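Local coordinates for protein heat shock protease HtrA (PDB 1L1J) that probably works as an ATP-independent serine endopeptidase of the heat-shock response, seen here as its protease domain alone, at residues A[133-138]-A[145-150]; A[178-183]-A[198-203]. One frame throughout, in Å; residues are numbered along the deposited sequence.

Contact 1 (A[133-138]-A[145-150])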
# COMPACT_ATOMS: atom_id res chain seq x y z
N TRP A 133 -14.96 6.73 -8.80
CA TRP A 133 -14.06 5.62 -9.08
C TRP A 133 -12.78 5.68 -8.26
O TRP A 133 -12.19 6.75 -8.11
CB TRP A 133 -13.69 5.58 -10.57
CG TRP A 133 -14.85 5.44 -11.48
CD1 TRP A 133 -15.50 6.43 -12.15
CD2 TRP A 133 -15.53 4.22 -11.82
NE1 TRP A 133 -16.54 5.91 -12.89
CE2 TRP A 133 -16.58 4.55 -12.69
CE3 TRP A 133 -15.36 2.87 -11.46
CZ2 TRP A 133 -17.45 3.60 -13.23
CZ3 TRP A 133 -16.22 1.92 -11.98
CH2 TRP A 133 -17.25 2.29 -12.86
N ALA A 134 -12.37 4.53 -7.74
CA ALA A 134 -11.13 4.42 -6.98
C ALA A 134 -10.27 3.35 -7.66
O ALA A 134 -10.75 2.27 -8.02
CB ALA A 134 -11.42 4.02 -5.56
N ILE A 135 -8.99 3.65 -7.85
CA ILE A 135 -8.14 2.69 -8.52
C ILE A 135 -7.08 2.23 -7.54
O ILE A 135 -6.28 3.03 -7.08
CB ILE A 135 -7.48 3.35 -9.77
CG1 ILE A 135 -8.51 4.20 -10.52
CG2 ILE A 135 -6.95 2.27 -10.71
CD1 ILE A 135 -7.94 4.97 -11.69
N ALA A 136 -7.09 0.95 -7.19
CA ALA A 136 -6.11 0.41 -6.26
C ALA A 136 -4.91 -0.07 -7.06
O ALA A 136 -5.07 -0.79 -8.05
CB ALA A 136 -6.71 -0.73 -5.50
N ILE A 137 -3.70 0.33 -6.66
CA ILE A 137 -2.52 -0.12 -7.39
C ILE A 137 -1.56 -0.86 -6.47
O ILE A 137 -1.33 -0.43 -5.33
CB ILE A 137 -1.74 1.03 -8.05
CG1 ILE A 137 -2.67 1.87 -8.93
CG2 ILE A 137 -0.64 0.46 -8.92
CD1 ILE A 137 -1.98 2.63 -10.02
N GLY A 138 -1.02 -1.97 -6.96
CA GLY A 138 -0.11 -2.76 -6.15
C GLY A 138 1.13 -3.14 -6.94
O GLY A 138 1.18 -2.93 -8.16
N HIS A 145 2.78 -3.96 -12.09
CA HIS A 145 1.75 -3.44 -11.20
C HIS A 145 0.39 -4.13 -11.41
O HIS A 145 -0.07 -4.28 -12.55
CB HIS A 145 1.61 -1.96 -11.47
CG HIS A 145 1.45 -1.64 -12.92
ND1 HIS A 145 2.41 -1.99 -13.85
CD2 HIS A 145 0.46 -1.03 -13.61
CE1 HIS A 145 2.01 -1.60 -15.05
NE2 HIS A 145 0.83 -1.01 -14.93
N THR A 146 -0.24 -4.56 -10.32
CA THR A 146 -1.56 -5.18 -10.39
C THR A 146 -2.57 -4.05 -10.16
O THR A 146 -2.28 -3.11 -9.44
CB THR A 146 -1.74 -6.26 -9.30
OG1 THR A 146 -1.19 -5.79 -8.06
CG2 THR A 146 -1.03 -7.53 -9.68
N VAL A 147 -3.75 -4.15 -10.76
CA VAL A 147 -4.76 -3.10 -10.59
C VAL A 147 -6.19 -3.62 -10.43
O VAL A 147 -6.57 -4.58 -11.08
CB VAL A 147 -4.72 -2.12 -11.80
CG1 VAL A 147 -5.97 -1.26 -11.84
CG2 VAL A 147 -3.48 -1.24 -11.71
N THR A 148 -6.96 -3.00 -9.55
CA THR A 148 -8.36 -3.38 -9.33
C THR A 148 -9.14 -2.08 -9.25
O THR A 148 -8.68 -1.09 -8.72
CB THR A 148 -8.60 -4.21 -8.04
OG1 THR A 148 -8.22 -3.46 -6.89
CG2 THR A 148 -7.80 -5.50 -8.09
N VAL A 149 -10.34 -2.10 -9.82
CA VAL A 149 -11.16 -0.92 -9.86
C VAL A 149 -12.51 -1.11 -9.22
O VAL A 149 -13.09 -2.19 -9.24
CB VAL A 149 -11.35 -0.47 -11.31
CG1 VAL A 149 -12.04 0.86 -11.37
CG2 VAL A 149 -10.02 -0.41 -11.98
N GLY A 150 -13.00 -0.03 -8.64
CA GLY A 150 -14.28 -0.05 -7.98
C GLY A 150 -14.74 1.38 -7.78
O GLY A 150 -14.48 2.27 -8.60
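Gly150 O accepts one hydrogen bond, from Ala134 N at 3.2 Å, and has Trp133 packed against it. The donor stands 56° out of the carbonyl plane. Trp133 contributes a CA-H...O contact and the ring carbon CE3, which also lies close to this oxygen. All three residues belong to an antiparallel beta hairpin, strand 133-138 returning as strand 146-160, in the second half of the trypsin-like fold. The hairpin illustrates how alternation divides labour between two faces. Hydrogen-bonded pairs (Ala134 with Gly150, Ala136 with Thr148, Gly138 with Thr146) alternate with non-hydrogen-bonded ones (Ile135 with Val149, Ile137 with Val147). In the middle pair Ala136 N reaches Thr148 O at 3.0 Å, nearly along the C=O axis.

On the face of Ile135, Ile137, Val147 and Val149 the closest touch runs diagonally: Ile135 CG2 meets Val147 CG1 at 3.8 Å, the two side chains crossing obliquely. Val147 CG1 gets there because it stands anti to its backbone N (chi1 165°). Nearer the start of strand 133-138, the Trp133 ring brings CE3 to Val149 CG1 at 3.9 Å. Helix 5-13 covers this face, with Val9 on Ile135 and Val10 on Val147.

The other face carries smaller side chains and is partly polar. Ala136 CB packs against Thr148 OG1, whose hydrogen-bond partner is Ala177 O, and Ile178 also touches Ala136. Along its second edge strand 133-138 pairs with 186-188. At the turn end Thr146 N bonds Gly138 O at 3.1 Å, and His145 CA lies close to the same oxygen, in a bent CA-H...O contact.

Contact 2 (A[178-183]-A[198-203])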
# COMPACT_ATOMS: atom_id res chain seq x y z
N ILE A 178 -9.25 -5.35 -2.52
CA ILE A 178 -8.06 -4.98 -1.75
C ILE A 178 -7.58 -6.24 -1.03
O ILE A 178 -8.36 -6.93 -0.37
CB ILE A 178 -8.38 -3.89 -0.70
CG1 ILE A 178 -8.96 -2.63 -1.38
CG2 ILE A 178 -7.14 -3.57 0.10
CD1 ILE A 178 -7.95 -1.73 -2.04
N ASN A 179 -6.28 -6.53 -1.13
CA ASN A 179 -5.72 -7.72 -0.50
C ASN A 179 -4.21 -7.60 -0.35
O ASN A 179 -3.61 -6.65 -0.84
CB ASN A 179 -6.07 -8.94 -1.34
CG ASN A 179 -5.82 -8.71 -2.81
OD1 ASN A 179 -4.72 -8.30 -3.22
ND2 ASN A 179 -6.84 -8.96 -3.63
N PRO A 180 -3.58 -8.59 0.31
CA PRO A 180 -2.13 -8.56 0.51
C PRO A 180 -1.36 -8.27 -0.77
O PRO A 180 -0.19 -7.90 -0.74
CB PRO A 180 -1.84 -9.96 1.05
CG PRO A 180 -3.05 -10.25 1.85
CD PRO A 180 -4.17 -9.78 0.97
N GLY A 181 -2.03 -8.43 -1.90
CA GLY A 181 -1.39 -8.19 -3.18
C GLY A 181 -1.31 -6.73 -3.57
O GLY A 181 -0.69 -6.41 -4.57
N ASN A 182 -1.97 -5.85 -2.82
CA ASN A 182 -1.91 -4.42 -3.13
C ASN A 182 -2.00 -3.56 -1.86
O ASN A 182 -2.14 -2.33 -1.94
CB ASN A 182 -2.99 -4.00 -4.14
CG ASN A 182 -4.39 -4.24 -3.64
OD1 ASN A 182 -4.67 -4.15 -2.45
ND2 ASN A 182 -5.30 -4.52 -4.57
N SER A 183 -1.91 -4.22 -0.71
CA SER A 183 -1.91 -3.58 0.60
C SER A 183 -0.67 -2.69 0.56
O SER A 183 0.37 -3.11 0.05
CB SER A 183 -1.74 -4.66 1.68
OG SER A 183 -2.56 -4.43 2.83
N ASN A 198 -4.20 1.64 0.40
CA ASN A 198 -4.84 0.32 0.42
C ASN A 198 -4.34 -0.48 1.62
O ASN A 198 -3.13 -0.66 1.76
CB ASN A 198 -4.50 -0.47 -0.84
CG ASN A 198 -4.72 0.33 -2.10
OD1 ASN A 198 -5.66 1.12 -2.19
ND2 ASN A 198 -3.87 0.10 -3.09
N THR A 199 -5.24 -0.94 2.48
CA THR A 199 -4.80 -1.72 3.64
C THR A 199 -5.59 -3.01 3.77
O THR A 199 -6.82 -3.02 3.85
CB THR A 199 -4.90 -0.92 4.97
OG1 THR A 199 -5.97 -1.45 5.77
CG2 THR A 199 -5.16 0.54 4.71
N ALA A 200 -4.83 -4.10 3.81
CA ALA A 200 -5.41 -5.42 3.91
C ALA A 200 -5.51 -5.98 5.32
O ALA A 200 -6.12 -7.03 5.48
CB ALA A 200 -4.63 -6.38 3.03
N ILE A 201 -4.93 -5.33 6.33
CA ILE A 201 -5.05 -5.90 7.69
C ILE A 201 -6.47 -6.46 7.84
O ILE A 201 -6.67 -7.52 8.46
CB ILE A 201 -4.77 -4.87 8.85
CG1 ILE A 201 -5.08 -3.44 8.40
CG2 ILE A 201 -3.34 -5.04 9.36
CD1 ILE A 201 -4.91 -2.38 9.51
N VAL A 202 -7.44 -5.76 7.26
CA VAL A 202 -8.81 -6.24 7.30
C VAL A 202 -8.78 -7.41 6.32
O VAL A 202 -9.29 -7.32 5.20
CB VAL A 202 -9.81 -5.18 6.82
CG1 VAL A 202 -11.23 -5.65 7.09
CG2 VAL A 202 -9.55 -3.87 7.51
N ASN A 203 -8.13 -8.48 6.78
CA ASN A 203 -7.93 -9.73 6.06
C ASN A 203 -8.39 -9.83 4.59
O ASN A 203 -7.55 -9.89 3.68
CB ASN A 203 -8.51 -10.87 6.90
CG ASN A 203 -7.95 -10.87 8.32
OD1 ASN A 203 -8.04 -9.87 9.04
ND2 ASN A 203 -7.37 -11.99 8.74
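Asn198 and Asn182 meet through the backbone oxygen of Asn182, which takes a hydrogen bond of 3.2 Å from Asn198 ND2. The oxygen lies almost in the plane of the Asn198 amide, and the N-H points at it with an angle of 152°. ND2 has a second, weak bond to Pro186 O. The example shows how one amide in a trypsin-like protease ties the loop 178-183, which carries the predicted nucleophile Ser183 and the predicted substrate-binding Gly181 and Asn182, to the end of strand 193-198.

The tight part lies around Asn198 and Ala200. Ile178 CD1 sits beside the Asn198 amide, 3.7 Å from OD1, the two side chains crossing at about a right angle. Ala200 CB packs on the backbone between Asn179 and Pro180, 3.6 Å from Asn179 C, with Pro180 CD at 4.0 Å. Ser183 OG also faces Ala200 N, but their modelled separation is doubtfully short. Within 178-183, Asn182 OD1 accepts from Asn179 N at 3.2 Å. An alanine in place of Asn198 would probably leave Asn182 O and Pro186 O without this amide donor and open a gap beside Ile178 CD1.

Beyond Ala200 the contact thins out. Ile201 and Asn179 are partly exposed, the CB of each directed away from the other segment, and poorly ordered Asn203 approaches Pro180 only through its backbone. Phe38 and Phe39 of helix 33-42 lie against Pro180, Ile201 touches His74 of helix 73-76, and strand 211-215 receives Thr199 through Ile214 and Val202 through Phe212.

Overall arrangement
Contact 1 is partly buried, its centre about 11 Å from the centre of the chain, whereas contact 2 is a buried meeting of the loop 178-183 with the strand end and loop 198-203, its centre about 8 Å from it. Their chemistry follows their places: regular backbone pairing with a largely apolar face under a helix in the first, a side-chain amide and packing against bare backbone in the second. Both depend on the same mixed sheet, in which strand 186-188 pairs with 133-138 and with 193-198. They also touch directly. Gly138 CA packs 3.7 Å from Asn182 CB, and Ala136 CB lies 3.8 Å from Ile178 CD1, which sets the hairpin against the loop of the predicted nucleophile.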